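Local coordinates for Tautomerase_3 domain-containing protein (Corynebacterium halotolerans YIM 70093 = DSM 44683, PDB 7M58) that probably acts as a hydrolase of the cis-3-chloroacrylic acid dehalogenase family within the tautomerase superfamily, at residues P1-S6 with I65-R70; S7-I12 with F43-A48; E60-I65 with P97-V102; S71-Q76 with P120-E125. All coordinates share one frame; numbering follows the deposited sequence.

Interaction 1 (P1-S6 with I65-R70). With SO4 (sulfate ion), chain D.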
loop_
_atom_site.group_PDB
_atom_site.type_symbol
_atom_site.label_atom_id
_atom_site.label_comp_id
_atom_site.label_asym_id
_atom_site.label_seq_id
_atom_site.Cartn_x
_atom_site.Cartn_y
_atom_site.Cartn_z
ATOM N N PRO A 1 11.710 3.915 -6.080
ATOM C CA PRO A 1 11.494 3.205 -4.813
ATOM C C PRO A 1 10.938 4.074 -3.703
ATOM O O PRO A 1 11.540 5.098 -3.386
ATOM C CB PRO A 1 12.897 2.735 -4.425
ATOM C CG PRO A 1 13.801 3.754 -5.042
ATOM C CD PRO A 1 13.145 4.128 -6.349
ATOM N N SER A 2 9.811 3.673 -3.124
ATOM C CA SER A 2 9.241 4.351 -1.965
ATOM C C SER A 2 9.107 3.334 -0.846
ATOM O O SER A 2 8.422 2.320 -1.001
ATOM C CB SER A 2 7.889 4.994 -2.265
ATOM O OG SER A 2 6.929 4.010 -2.546
ATOM N N TYR A 3 9.816 3.573 0.247
ATOM C CA TYR A 3 9.676 2.792 1.462
ATOM C C TYR A 3 8.642 3.438 2.373
ATOM O O TYR A 3 8.791 4.604 2.756
ATOM C CB TYR A 3 11.020 2.680 2.176
ATOM C CG TYR A 3 12.016 1.865 1.400
ATOM C CD1 TYR A 3 12.793 2.446 0.409
ATOM C CD2 TYR A 3 12.165 0.507 1.645
ATOM C CE1 TYR A 3 13.698 1.708 -0.308
ATOM C CE2 TYR A 3 13.074 -0.241 0.930
ATOM C CZ TYR A 3 13.831 0.365 -0.051
ATOM O OH TYR A 3 14.743 -0.371 -0.767
ATOM N N ALA A 4 7.593 2.694 2.711
ATOM C CA ALA A 4 6.658 3.117 3.741
ATOM C C ALA A 4 6.951 2.317 5.003
ATOM O O ALA A 4 7.083 1.090 4.956
ATOM C CB ALA A 4 5.215 2.940 3.282
ATOM N N VAL A 5 7.114 3.018 6.115
ATOM C CA VAL A 5 7.524 2.426 7.383
ATOM C C VAL A 5 6.396 2.660 8.364
ATOM O O VAL A 5 6.067 3.811 8.667
ATOM C CB VAL A 5 8.829 3.037 7.915
ATOM C CG1 VAL A 5 9.140 2.462 9.277
ATOM C CG2 VAL A 5 9.993 2.848 6.918
ATOM N N SER A 6 5.797 1.586 8.850
ATOM C CA SER A 6 4.677 1.681 9.771
ATOM C C SER A 6 5.124 1.240 11.152
ATOM O O SER A 6 5.720 0.162 11.295
ATOM C CB SER A 6 3.506 0.812 9.306
ATOM O OG SER A 6 2.942 1.340 8.125
ATOM N N ILE A 65 7.837 -2.618 7.213
ATOM C CA ILE A 65 8.427 -1.858 6.118
ATOM C C ILE A 65 7.802 -2.386 4.833
ATOM O O ILE A 65 7.957 -3.573 4.515
ATOM C CB ILE A 65 9.950 -2.037 6.069
ATOM C CG1 ILE A 65 10.593 -1.771 7.428
ATOM C CG2 ILE A 65 10.557 -1.112 5.028
ATOM C CD1 ILE A 65 10.947 -0.368 7.664
ATOM N N HIS A 66 7.124 -1.516 4.082
ATOM C CA HIS A 66 6.596 -1.854 2.761
ATOM C C HIS A 66 7.346 -1.069 1.702
ATOM O O HIS A 66 7.322 0.165 1.710
ATOM C CB HIS A 66 5.108 -1.562 2.616
ATOM C CG HIS A 66 4.575 -1.936 1.264
ATOM N ND1 HIS A 66 3.965 -3.145 1.002
ATOM C CD2 HIS A 66 4.620 -1.278 0.081
ATOM C CE1 HIS A 66 3.628 -3.200 -0.275
ATOM N NE2 HIS A 66 4.015 -2.078 -0.855
ATOM N N ALA A 67 7.963 -1.773 0.765
ATOM C CA ALA A 67 8.790 -1.145 -0.252
ATOM C C ALA A 67 8.192 -1.382 -1.629
ATOM O O ALA A 67 7.918 -2.526 -1.987
ATOM C CB ALA A 67 10.207 -1.709 -0.185
ATOM N N ASP A 68 8.029 -0.326 -2.417
ATOM C CA ASP A 68 7.643 -0.475 -3.817
ATOM C C ASP A 68 8.900 -0.247 -4.657
ATOM O O ASP A 68 9.483 0.840 -4.633
ATOM C CB ASP A 68 6.528 0.497 -4.222
ATOM C CG ASP A 68 5.139 0.159 -3.601
ATOM O OD1 ASP A 68 4.498 -0.837 -4.012
ATOM O OD2 ASP A 68 4.657 0.924 -2.725
ATOM N N ILE A 69 9.338 -1.286 -5.369
ATOM C CA ILE A 69 10.534 -1.242 -6.202
ATOM C C ILE A 69 10.168 -1.692 -7.615
ATOM O O ILE A 69 9.147 -2.347 -7.851
ATOM C CB ILE A 69 11.682 -2.111 -5.655
ATOM C CG1 ILE A 69 11.370 -3.597 -5.884
ATOM C CG2 ILE A 69 11.965 -1.792 -4.182
ATOM C CD1 ILE A 69 12.571 -4.472 -5.702
ATOM N N ARG A 70 11.021 -1.337 -8.563
ATOM C CA ARG A 70 10.812 -1.741 -9.945
ATOM C C ARG A 70 11.023 -3.239 -10.131
ATOM O O ARG A 70 11.910 -3.845 -9.522
ATOM C CB ARG A 70 11.763 -0.970 -10.852
ATOM C CG ARG A 70 11.214 0.348 -11.262
ATOM C CD ARG A 70 12.242 1.228 -11.922
ATOM N NE ARG A 70 13.387 1.452 -11.047
ATOM C CZ ARG A 70 14.565 1.908 -11.460
ATOM N NH1 ARG A 70 14.750 2.205 -12.737
ATOM N NH2 ARG A 70 15.560 2.055 -10.595
HETATM S S SO4 D . 13.918 0.663 -7.759
HETATM O O1 SO4 D . 13.822 -0.701 -8.435
HETATM O O2 SO4 D . 13.277 0.595 -6.406
HETATM O O3 SO4 D . 13.242 1.734 -8.592
HETATM O O4 SO4 D . 15.349 1.030 -7.438
#
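Y3 and A67 face each other as a non-hydrogen-bonded antiparallel pair, and the CD2/CE2 side of the tyrosine ring meets the alanine methyl obliquely, CE2 3.4 Å from A67 CB. On the same face I65 CG2 meets the ring edge near its plane, 4.1 Å from Y3 CD2. The phenol OH goes to H28 ND1, so the far end of this side chain is tied to helix 14-31. Two residues further on, on the same face, I65 and V5 run side by side, with I65 CD1 against V5 CG2 at 3.4 Å; V5 CG2 stands anti to the carbonyl carbon.

The other face carries S2, A4, H66 and D68. S2 OG and D68 OD2 are neighbours at 3.8 Å, not bonded; D68 OD1 accepts a hydrogen bond from N105 ND2 and a weak one from H66 NE2. Backbone bonds fix this register: A4 and H66 are doubly linked, A4 N to H66 O at 2.7 Å, and S2 and D68 likewise, with D68 N to S2 O at 3.0 Å. At the P1 end of the pair, R70 N donates to sulfate O1 at 2.9 Å, while sulfate O2 lies against CB of the P1 ring. This central antiparallel pair, carrying an amino-terminal proline beside an anion site, is characteristic of the tautomerase fold.

Interaction 2 (S7-I12 with F43-A48)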
loop_
_atom_site.group_PDB
_atom_site.type_symbol
_atom_site.label_atom_id
_atom_site.label_comp_id
_atom_site.label_asym_id
_atom_site.label_seq_id
_atom_site.Cartn_x
_atom_site.Cartn_y
_atom_site.Cartn_z
ATOM N N SER A 7 4.838 2.076 12.152
ATOM C CA SER A 7 5.164 1.806 13.545
ATOM C C SER A 7 4.257 2.654 14.422
ATOM O O SER A 7 3.719 3.674 13.979
ATOM C CB SER A 7 6.626 2.114 13.867
ATOM O OG SER A 7 6.924 3.479 13.629
ATOM N N ARG A 8 4.086 2.206 15.671
ATOM C CA ARG A 8 3.399 3.000 16.688
ATOM C C ARG A 8 3.974 4.405 16.754
ATOM O O ARG A 8 5.189 4.581 16.879
ATOM C CB ARG A 8 3.533 2.319 18.049
ATOM C CG ARG A 8 3.076 3.169 19.217
ATOM C CD ARG A 8 1.610 3.026 19.533
ATOM N NE ARG A 8 1.362 3.214 20.968
ATOM C CZ ARG A 8 1.172 4.402 21.541
ATOM N NH1 ARG A 8 1.177 5.510 20.797
ATOM N NH2 ARG A 8 0.957 4.482 22.851
ATOM N N ALA A 9 3.107 5.403 16.622
ATOM C CA ALA A 9 3.536 6.782 16.812
ATOM C C ALA A 9 4.324 6.900 18.108
ATOM O O ALA A 9 3.861 6.484 19.178
ATOM C CB ALA A 9 2.334 7.723 16.833
ATOM N N GLY A 10 5.515 7.478 18.005
ATOM C CA GLY A 10 6.413 7.614 19.121
ATOM C C GLY A 10 7.536 6.603 19.143
ATOM O O GLY A 10 8.539 6.831 19.823
ATOM N N LEU A 11 7.413 5.507 18.396
ATOM C CA LEU A 11 8.491 4.523 18.408
ATOM C C LEU A 11 9.741 5.060 17.733
ATOM O O LEU A 11 10.857 4.801 18.194
ATOM C CB LEU A 11 8.053 3.218 17.747
ATOM C CG LEU A 11 9.177 2.186 17.615
ATOM C CD1 LEU A 11 9.547 1.646 19.001
ATOM C CD2 LEU A 11 8.738 1.051 16.693
ATOM N N ILE A 12 9.588 5.789 16.638
ATOM C CA ILE A 12 10.731 6.288 15.895
ATOM C C ILE A 12 10.776 7.802 16.057
ATOM O O ILE A 12 9.998 8.519 15.414
ATOM C CB ILE A 12 10.670 5.877 14.422
ATOM C CG1 ILE A 12 10.355 4.372 14.338
ATOM C CG2 ILE A 12 11.998 6.211 13.737
ATOM C CD1 ILE A 12 10.260 3.757 12.923
ATOM N N PHE A 43 6.967 7.742 6.687
ATOM C CA PHE A 43 6.697 7.185 8.005
ATOM C C PHE A 43 5.216 7.342 8.308
ATOM O O PHE A 43 4.736 8.462 8.518
ATOM C CB PHE A 43 7.557 7.856 9.073
ATOM C CG PHE A 43 8.991 7.486 8.981
ATOM C CD1 PHE A 43 9.448 6.291 9.536
ATOM C CD2 PHE A 43 9.891 8.303 8.306
ATOM C CE1 PHE A 43 10.782 5.922 9.431
ATOM C CE2 PHE A 43 11.233 7.943 8.199
ATOM C CZ PHE A 43 11.681 6.750 8.760
ATOM N N ASN A 44 4.506 6.213 8.338
ATOM C CA ASN A 44 3.111 6.158 8.766
ATOM C C ASN A 44 3.071 5.805 10.249
ATOM O O ASN A 44 3.300 4.650 10.637
ATOM C CB ASN A 44 2.328 5.141 7.940
ATOM C CG ASN A 44 2.208 5.553 6.476
ATOM O OD1 ASN A 44 1.616 6.588 6.157
ATOM N ND2 ASN A 44 2.761 4.743 5.581
ATOM N N ASP A 45 2.766 6.789 11.085
ATOM C CA ASP A 45 2.695 6.539 12.514
ATOM C C ASP A 45 1.298 6.069 12.897
ATOM O O ASP A 45 0.289 6.620 12.440
ATOM C CB ASP A 45 3.081 7.793 13.301
ATOM C CG ASP A 45 4.570 8.121 13.185
ATOM O OD1 ASP A 45 5.357 7.251 12.727
ATOM O OD2 ASP A 45 4.955 9.248 13.557
ATOM N N LEU A 46 1.247 5.080 13.776
ATOM C CA LEU A 46 0.010 4.391 14.094
ATOM C C LEU A 46 -0.435 4.744 15.506
ATOM O O LEU A 46 0.394 5.016 16.376
ATOM C CB LEU A 46 0.203 2.876 13.979
ATOM C CG LEU A 46 0.559 2.324 12.606
ATOM C CD1 LEU A 46 0.885 0.836 12.705
ATOM C CD2 LEU A 46 -0.582 2.584 11.631
ATOM N N ASP A 47 -1.757 4.742 15.713
ATOM C CA ASP A 47 -2.363 4.933 17.029
ATOM C C ASP A 47 -1.992 3.784 17.978
ATOM O O ASP A 47 -1.444 2.753 17.570
ATOM C CB ASP A 47 -3.881 5.071 16.897
ATOM C CG ASP A 47 -4.484 5.984 17.964
ATOM O OD1 ASP A 47 -3.786 6.294 18.957
ATOM O OD2 ASP A 47 -5.656 6.396 17.811
ATOM N N ALA A 48 -2.357 3.956 19.254
ATOM C CA ALA A 48 -1.873 3.074 20.320
ATOM C C ALA A 48 -2.264 1.608 20.119
ATOM O O ALA A 48 -1.427 0.706 20.276
ATOM C CB ALA A 48 -2.374 3.575 21.671
HETATM O O HOH W 1 6.502 8.619 15.658
HETATM O O HOH W 2 7.981 7.590 12.851
#
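The parallel strand pair of a beta-alpha-beta unit (strand 2-8, helix 14-31, strand 40-46) ends here, where S7 lies beside D45 and R8 beside L46. L46 N donates to S7 O at 2.9 Å, and A9 N continues the pairing to L46 O at 2.8 Å. S7 N to N44 O is weak.

Past the strand the chain folds back in a type II turn from R8 to L11, closed by L11 N on R8 O. The turn sets A9 CB 3.6 Å from D45 CB. It also brings G10 N to a water that reaches D45 OD2 weakly, while a second water donates to D45 OD1 at 2.6 Å. The main partner of D45 is R17 on the crossover helix, a salt bridge that ties the connection to the strand it leads into.

R8 leaves its strand with CG anti to the backbone N (chi1 170°), and its bent chain lays one guanidinium face over A48: CA sits 3.3 Å above the plane, toward the rim, and CB is 3.6 Å from R8 CZ. At the helix side of the unit, I12 CD1 meets F43 CE1 at 4.1 Å, the two side chains crossing at about a right angle; V20 and V5 also touch F43.

Interaction 3 (E60-I65 with P97-V102)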
loop_
_atom_site.group_PDB
_atom_site.type_symbol
_atom_site.label_atom_id
_atom_site.label_comp_id
_atom_site.label_asym_id
_atom_site.label_seq_id
_atom_site.Cartn_x
_atom_site.Cartn_y
_atom_site.Cartn_z
ATOM N N GLU A 60 5.010 -2.954 21.456
ATOM C CA GLU A 60 5.272 -1.587 21.019
ATOM C C GLU A 60 6.414 -1.558 20.003
ATOM O O GLU A 60 6.346 -0.843 18.996
ATOM C CB GLU A 60 5.559 -0.709 22.246
ATOM C CG GLU A 60 5.284 0.785 22.064
ATOM C CD GLU A 60 6.549 1.629 21.967
ATOM O OE1 GLU A 60 7.633 1.118 22.347
ATOM O OE2 GLU A 60 6.448 2.811 21.536
ATOM N N GLY A 61 7.461 -2.348 20.247
ATOM C CA GLY A 61 8.610 -2.419 19.369
ATOM C C GLY A 61 8.397 -3.306 18.163
ATOM O O GLY A 61 9.046 -4.348 18.034
ATOM N N HIS A 62 7.486 -2.910 17.282
ATOM C CA HIS A 62 7.209 -3.643 16.056
ATOM C C HIS A 62 7.150 -2.652 14.904
ATOM O O HIS A 62 6.502 -1.601 15.012
ATOM C CB HIS A 62 5.900 -4.427 16.147
ATOM C CG HIS A 62 5.615 -5.239 14.930
ATOM N ND1 HIS A 62 6.150 -6.494 14.731
ATOM C CD2 HIS A 62 4.869 -4.969 13.832
ATOM C CE1 HIS A 62 5.746 -6.961 13.563
ATOM N NE2 HIS A 62 4.965 -6.058 12.999
ATOM N N VAL A 63 7.823 -2.988 13.804
ATOM C CA VAL A 63 7.906 -2.122 12.640
ATOM C C VAL A 63 7.605 -2.951 11.399
ATOM O O VAL A 63 8.107 -4.070 11.251
ATOM C CB VAL A 63 9.301 -1.473 12.530
ATOM C CG1 VAL A 63 9.436 -0.732 11.207
ATOM C CG2 VAL A 63 9.556 -0.554 13.690
ATOM N N TRP A 64 6.793 -2.403 10.505
ATOM C CA TRP A 64 6.527 -3.022 9.214
ATOM C C TRP A 64 7.028 -2.085 8.126
ATOM O O TRP A 64 6.704 -0.894 8.139
ATOM C CB TRP A 64 5.038 -3.316 9.008
ATOM C CG TRP A 64 4.710 -3.963 7.665
ATOM C CD1 TRP A 64 5.260 -5.111 7.142
ATOM C CD2 TRP A 64 3.753 -3.510 6.704
ATOM N NE1 TRP A 64 4.696 -5.397 5.915
ATOM C CE2 TRP A 64 3.777 -4.424 5.619
ATOM C CE3 TRP A 64 2.886 -2.418 6.644
ATOM C CZ2 TRP A 64 2.959 -4.273 4.494
ATOM C CZ3 TRP A 64 2.081 -2.271 5.527
ATOM C CH2 TRP A 64 2.126 -3.194 4.465
ATOM N N ILE A 65 7.837 -2.618 7.213
ATOM C CA ILE A 65 8.427 -1.858 6.118
ATOM C C ILE A 65 7.802 -2.386 4.833
ATOM O O ILE A 65 7.957 -3.573 4.515
ATOM C CB ILE A 65 9.950 -2.037 6.069
ATOM C CG1 ILE A 65 10.593 -1.771 7.428
ATOM C CG2 ILE A 65 10.557 -1.112 5.028
ATOM C CD1 ILE A 65 10.947 -0.368 7.664
ATOM N N PRO A 97 15.597 -8.377 15.207
ATOM C CA PRO A 97 15.186 -8.533 13.804
ATOM C C PRO A 97 13.837 -9.230 13.652
ATOM O O PRO A 97 13.146 -9.006 12.645
ATOM C CB PRO A 97 16.324 -9.358 13.186
ATOM C CG PRO A 97 16.972 -10.063 14.352
ATOM C CD PRO A 97 16.851 -9.098 15.503
ATOM N N GLU A 98 13.425 -10.039 14.634
ATOM C CA GLU A 98 12.108 -10.669 14.592
ATOM C C GLU A 98 10.966 -9.661 14.592
ATOM O O GLU A 98 9.823 -10.056 14.337
ATOM C CB GLU A 98 11.959 -11.655 15.764
ATOM C CG GLU A 98 12.846 -12.888 15.596
ATOM C CD GLU A 98 14.328 -12.608 15.871
ATOM O OE1 GLU A 98 15.164 -13.330 15.284
ATOM O OE2 GLU A 98 14.658 -11.612 16.571
ATOM N N HIS A 99 11.225 -8.379 14.851
ATOM C CA HIS A 99 10.140 -7.409 14.867
ATOM C C HIS A 99 10.347 -6.282 13.853
ATOM O O HIS A 99 9.687 -5.239 13.946
ATOM C CB HIS A 99 9.944 -6.854 16.278
ATOM C CG HIS A 99 9.162 -7.760 17.173
ATOM N ND1 HIS A 99 7.965 -8.329 16.791
ATOM C CD2 HIS A 99 9.381 -8.162 18.447
ATOM C CE1 HIS A 99 7.494 -9.063 17.783
ATOM N NE2 HIS A 99 8.330 -8.971 18.804
ATOM N N VAL A 100 11.205 -6.479 12.854
ATOM C CA VAL A 100 11.228 -5.621 11.672
ATOM C C VAL A 100 10.777 -6.493 10.511
ATOM O O VAL A 100 11.543 -7.317 10.011
ATOM C CB VAL A 100 12.606 -5.003 11.402
ATOM C CG1 VAL A 100 12.543 -4.108 10.165
ATOM C CG2 VAL A 100 13.124 -4.222 12.615
ATOM N N TRP A 101 9.531 -6.322 10.090
ATOM C CA TRP A 101 8.951 -7.085 8.995
ATOM C C TRP A 101 9.010 -6.275 7.707
ATOM O O TRP A 101 8.555 -5.125 7.679
ATOM C CB TRP A 101 7.503 -7.432 9.312
ATOM C CG TRP A 101 7.364 -8.408 10.390
ATOM C CD1 TRP A 101 8.304 -8.750 11.314
ATOM C CD2 TRP A 101 6.209 -9.203 10.670
ATOM N NE1 TRP A 101 7.802 -9.713 12.157
ATOM C CE2 TRP A 101 6.516 -10.002 11.785
ATOM C CE3 TRP A 101 4.941 -9.306 10.091
ATOM C CZ2 TRP A 101 5.610 -10.889 12.326
ATOM C CZ3 TRP A 101 4.048 -10.186 10.623
ATOM C CH2 TRP A 101 4.385 -10.978 11.723
ATOM N N VAL A 102 9.510 -6.886 6.636
ATOM C CA VAL A 102 9.736 -6.185 5.371
ATOM C C VAL A 102 9.021 -6.923 4.238
ATOM O O VAL A 102 9.169 -8.143 4.091
ATOM C CB VAL A 102 11.243 -6.055 5.055
ATOM C CG1 VAL A 102 11.474 -5.055 3.934
ATOM C CG2 VAL A 102 12.025 -5.664 6.299
#
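W101 O is approached twice from the neighbouring strand: I65 N donates to it at 2.6 Å, and W64 CA makes a CA-H...O contact at 3.3 Å. The W64 ring also lies against this carbonyl, with CD1 in contact. V63 O likewise accepts W101 N, and V63 N reaches H99 O at 2.9 Å, so the parallel pairing starts just ahead of V100. These strands are the two parallel arms of the second beta-alpha-beta unit (strand 63-70, helix 75-92, strand 100-107).

H62 sits between H99 and W101 in an aromatic cluster. Its CG is anti to the backbone N (chi1 -177°); the ring's CE1 lies over the centre of the five-membered ring of W101, 3.5 Å above its plane, in a T-shaped stack with planes at 76°. Its ND1 meets H99 ND1 at 3.3 Å in a weak hydrogen bond, and NE2 is hydrogen-bonded to Q40 OE1 of the third subunit. The indole N-H of W101, with its partner near the ring plane, bonds through NE1 to E98 O at 3.0 Å, the donor lying above the carbonyl plane.

Toward helix 75-92, V63, I65, V100 and V102 form the apolar face: I65 CB packs on V102 CG1 at 4.0 Å, and V102 rests on L82, I85 and T86.

Interaction 4 (S71-Q76 with P120-E125). With SO4 (sulfate ion), chain D.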
loop_
_atom_site.group_PDB
_atom_site.type_symbol
_atom_site.label_atom_id
_atom_site.label_comp_id
_atom_site.label_asym_id
_atom_site.label_seq_id
_atom_site.Cartn_x
_atom_site.Cartn_y
_atom_site.Cartn_z
ATOM N N SER A 71 10.187 -3.843 -10.969
ATOM C CA SER A 71 10.443 -5.219 -11.366
ATOM C C SER A 71 11.611 -5.274 -12.352
ATOM O O SER A 71 12.000 -4.265 -12.957
ATOM C CB SER A 71 9.179 -5.856 -11.943
ATOM O OG SER A 71 8.433 -4.907 -12.664
ATOM N N GLY A 72 12.213 -6.464 -12.467
ATOM C CA GLY A 72 13.342 -6.688 -13.355
ATOM C C GLY A 72 14.672 -6.881 -12.658
ATOM O O GLY A 72 15.692 -7.064 -13.338
ATOM N N ARG A 73 14.690 -6.873 -11.329
ATOM C CA ARG A 73 15.905 -7.049 -10.547
ATOM C C ARG A 73 16.150 -8.534 -10.309
ATOM O O ARG A 73 15.215 -9.347 -10.314
ATOM C CB ARG A 73 15.796 -6.318 -9.201
ATOM C CG ARG A 73 15.402 -4.848 -9.290
ATOM C CD ARG A 73 16.504 -3.976 -8.721
ATOM N NE ARG A 73 16.248 -2.571 -8.965
ATOM C CZ ARG A 73 17.201 -1.674 -9.170
ATOM N NH1 ARG A 73 18.476 -2.040 -9.166
ATOM N NH2 ARG A 73 16.876 -0.409 -9.382
ATOM N N THR A 74 17.420 -8.886 -10.105
ATOM C CA THR A 74 17.754 -10.283 -9.893
ATOM C C THR A 74 17.202 -10.762 -8.560
ATOM O O THR A 74 16.977 -9.983 -7.630
ATOM C CB THR A 74 19.266 -10.506 -9.926
ATOM O OG1 THR A 74 19.853 -9.992 -8.731
ATOM C CG2 THR A 74 19.892 -9.821 -11.137
ATOM N N ALA A 75 16.970 -12.071 -8.485
ATOM C CA ALA A 75 16.550 -12.677 -7.232
ATOM C C ALA A 75 17.531 -12.347 -6.118
ATOM O O ALA A 75 17.125 -12.122 -4.973
ATOM C CB ALA A 75 16.405 -14.189 -7.398
ATOM N N GLN A 76 18.832 -12.325 -6.429
ATOM C CA GLN A 76 19.808 -12.151 -5.362
ATOM C C GLN A 76 19.756 -10.756 -4.758
ATOM O O GLN A 76 19.704 -10.621 -3.531
ATOM C CB GLN A 76 21.216 -12.443 -5.867
ATOM C CG GLN A 76 22.226 -12.516 -4.732
ATOM C CD GLN A 76 23.559 -13.108 -5.147
ATOM O OE1 GLN A 76 23.946 -13.054 -6.319
ATOM N NE2 GLN A 76 24.271 -13.684 -4.182
ATOM N N PRO A 120 12.535 4.321 -15.982
ATOM C CA PRO A 120 12.927 3.229 -16.871
ATOM C C PRO A 120 13.116 1.927 -16.124
ATOM O O PRO A 120 13.080 1.876 -14.887
ATOM C CB PRO A 120 14.261 3.718 -17.430
ATOM C CG PRO A 120 14.872 4.366 -16.199
ATOM C CD PRO A 120 13.718 5.037 -15.466
ATOM N N GLU A 121 13.358 0.886 -16.920
ATOM C CA GLU A 121 14.015 -0.333 -16.470
ATOM C C GLU A 121 15.166 -0.098 -15.491
ATOM O O GLU A 121 15.967 0.837 -15.667
ATOM C CB GLU A 121 14.600 -1.028 -17.687
ATOM C CG GLU A 121 15.481 -2.176 -17.390
ATOM C CD GLU A 121 15.881 -2.957 -18.602
ATOM O OE1 GLU A 121 15.048 -3.048 -19.518
ATOM O OE2 GLU A 121 17.114 -3.248 -18.774
ATOM N N PRO A 122 15.289 -0.963 -14.470
ATOM C CA PRO A 122 16.445 -0.909 -13.566
ATOM C C PRO A 122 17.717 -1.175 -14.339
ATOM O O PRO A 122 17.764 -2.073 -15.171
ATOM C CB PRO A 122 16.173 -2.002 -12.525
ATOM C CG PRO A 122 15.028 -2.782 -13.090
ATOM C CD PRO A 122 14.267 -1.913 -14.006
ATOM N N GLY A 123 18.739 -0.371 -14.071
ATOM C CA GLY A 123 19.989 -0.442 -14.792
ATOM C C GLY A 123 20.120 0.562 -15.922
ATOM O O GLY A 123 21.234 0.782 -16.410
ATOM N N LYS A 124 19.009 1.130 -16.384
ATOM C CA LYS A 124 19.005 2.120 -17.450
ATOM C C LYS A 124 18.886 3.554 -16.932
ATOM O O LYS A 124 18.309 4.411 -17.610
ATOM C CB LYS A 124 17.881 1.789 -18.427
ATOM C CG LYS A 124 18.111 0.458 -19.113
ATOM C CD LYS A 124 18.878 0.632 -20.432
ATOM C CE LYS A 124 19.756 -0.582 -20.718
ATOM N NZ LYS A 124 19.154 -1.900 -20.294
ATOM N N GLU A 125 19.376 3.829 -15.722
ATOM C CA GLU A 125 19.207 5.163 -15.156
ATOM C C GLU A 125 20.056 6.212 -15.871
ATOM O O GLU A 125 19.644 7.374 -15.938
ATOM C CB GLU A 125 19.535 5.159 -13.663
ATOM C CG GLU A 125 18.508 4.448 -12.803
ATOM C CD GLU A 125 18.758 2.959 -12.686
ATOM O OE1 GLU A 125 19.850 2.525 -13.109
ATOM O OE2 GLU A 125 17.876 2.230 -12.161
HETATM S S SO4 D . 13.918 0.663 -7.759
HETATM O O1 SO4 D . 13.822 -0.701 -8.435
HETATM O O2 SO4 D . 13.277 0.595 -6.406
HETATM O O3 SO4 D . 13.242 1.734 -8.592
HETATM O O4 SO4 D . 15.349 1.030 -7.438
#
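P122 and R73 make the main packing contact, a proline laid against a guanidinium. P122 CB sits over one face of the R73 group, 3.4 Å above its plane and shifted toward the rim, at 3.5 Å from R73 CZ. The two side chains meet at a slant, the arginine chain being bent at chi2 (-118°), which turns CD aside from an extended course. The rest of the proline ring leans on the loop before the helix: P122 CG lies 3.4 Å from S71 O, and it also touches the backbone of G72.

Charged contacts between the two segments are looser. R73 NH2 and E125 OE2 form only a long salt bridge at 4.0 Å; the stronger partner of E125 is R70. R73 turns NE and NH2 to the sulfate, with NE to O1 at 3.1 Å and a weaker bond from NH2 to the same oxygen. R70 and H28 also hold this ion, probably picked up from the crystallisation liquor. Two arginines close to each other beside an amino-terminal proline are consistent with the pocket that receives the substrate carboxylate in cis-3-chloroacrylic acid dehalogenase.

The bonds inside segment 120-125 shape the turn that offers the proline. It is a type II turn from E121 to K124, with P122 and G123 as its central residues and K124 N closing it on E121 O. A salt bridge, K124 NZ to E121 OE2 at 2.9 Å, spans the same turn. G123 N is drawn weakly toward both carboxylate oxygens of E125, the first residue of helix 125-129.

Overall arrangement
Three of the contacts lie on one four-stranded mixed sheet, ordered 40-46, 2-8, 63-70, 100-107. Interaction 1 is its antiparallel centre, joining two beta-alpha-beta units; interaction 2 pairs the strands of the first unit and interaction 3 those of the second. Interaction 2 is nested inside the loop closed by interaction 1, while interaction 3 shares I65 with interaction 1 and their segments alternate along the chain. Interactions 2 and 3 sit together, centres 12 Å apart, at one end, where other subunits of the trimer touch them. Interaction 4 lies at the opposite end, about 32 Å from interaction 2 between centres, and meets interaction 1 around the sulfate, at the probable active site.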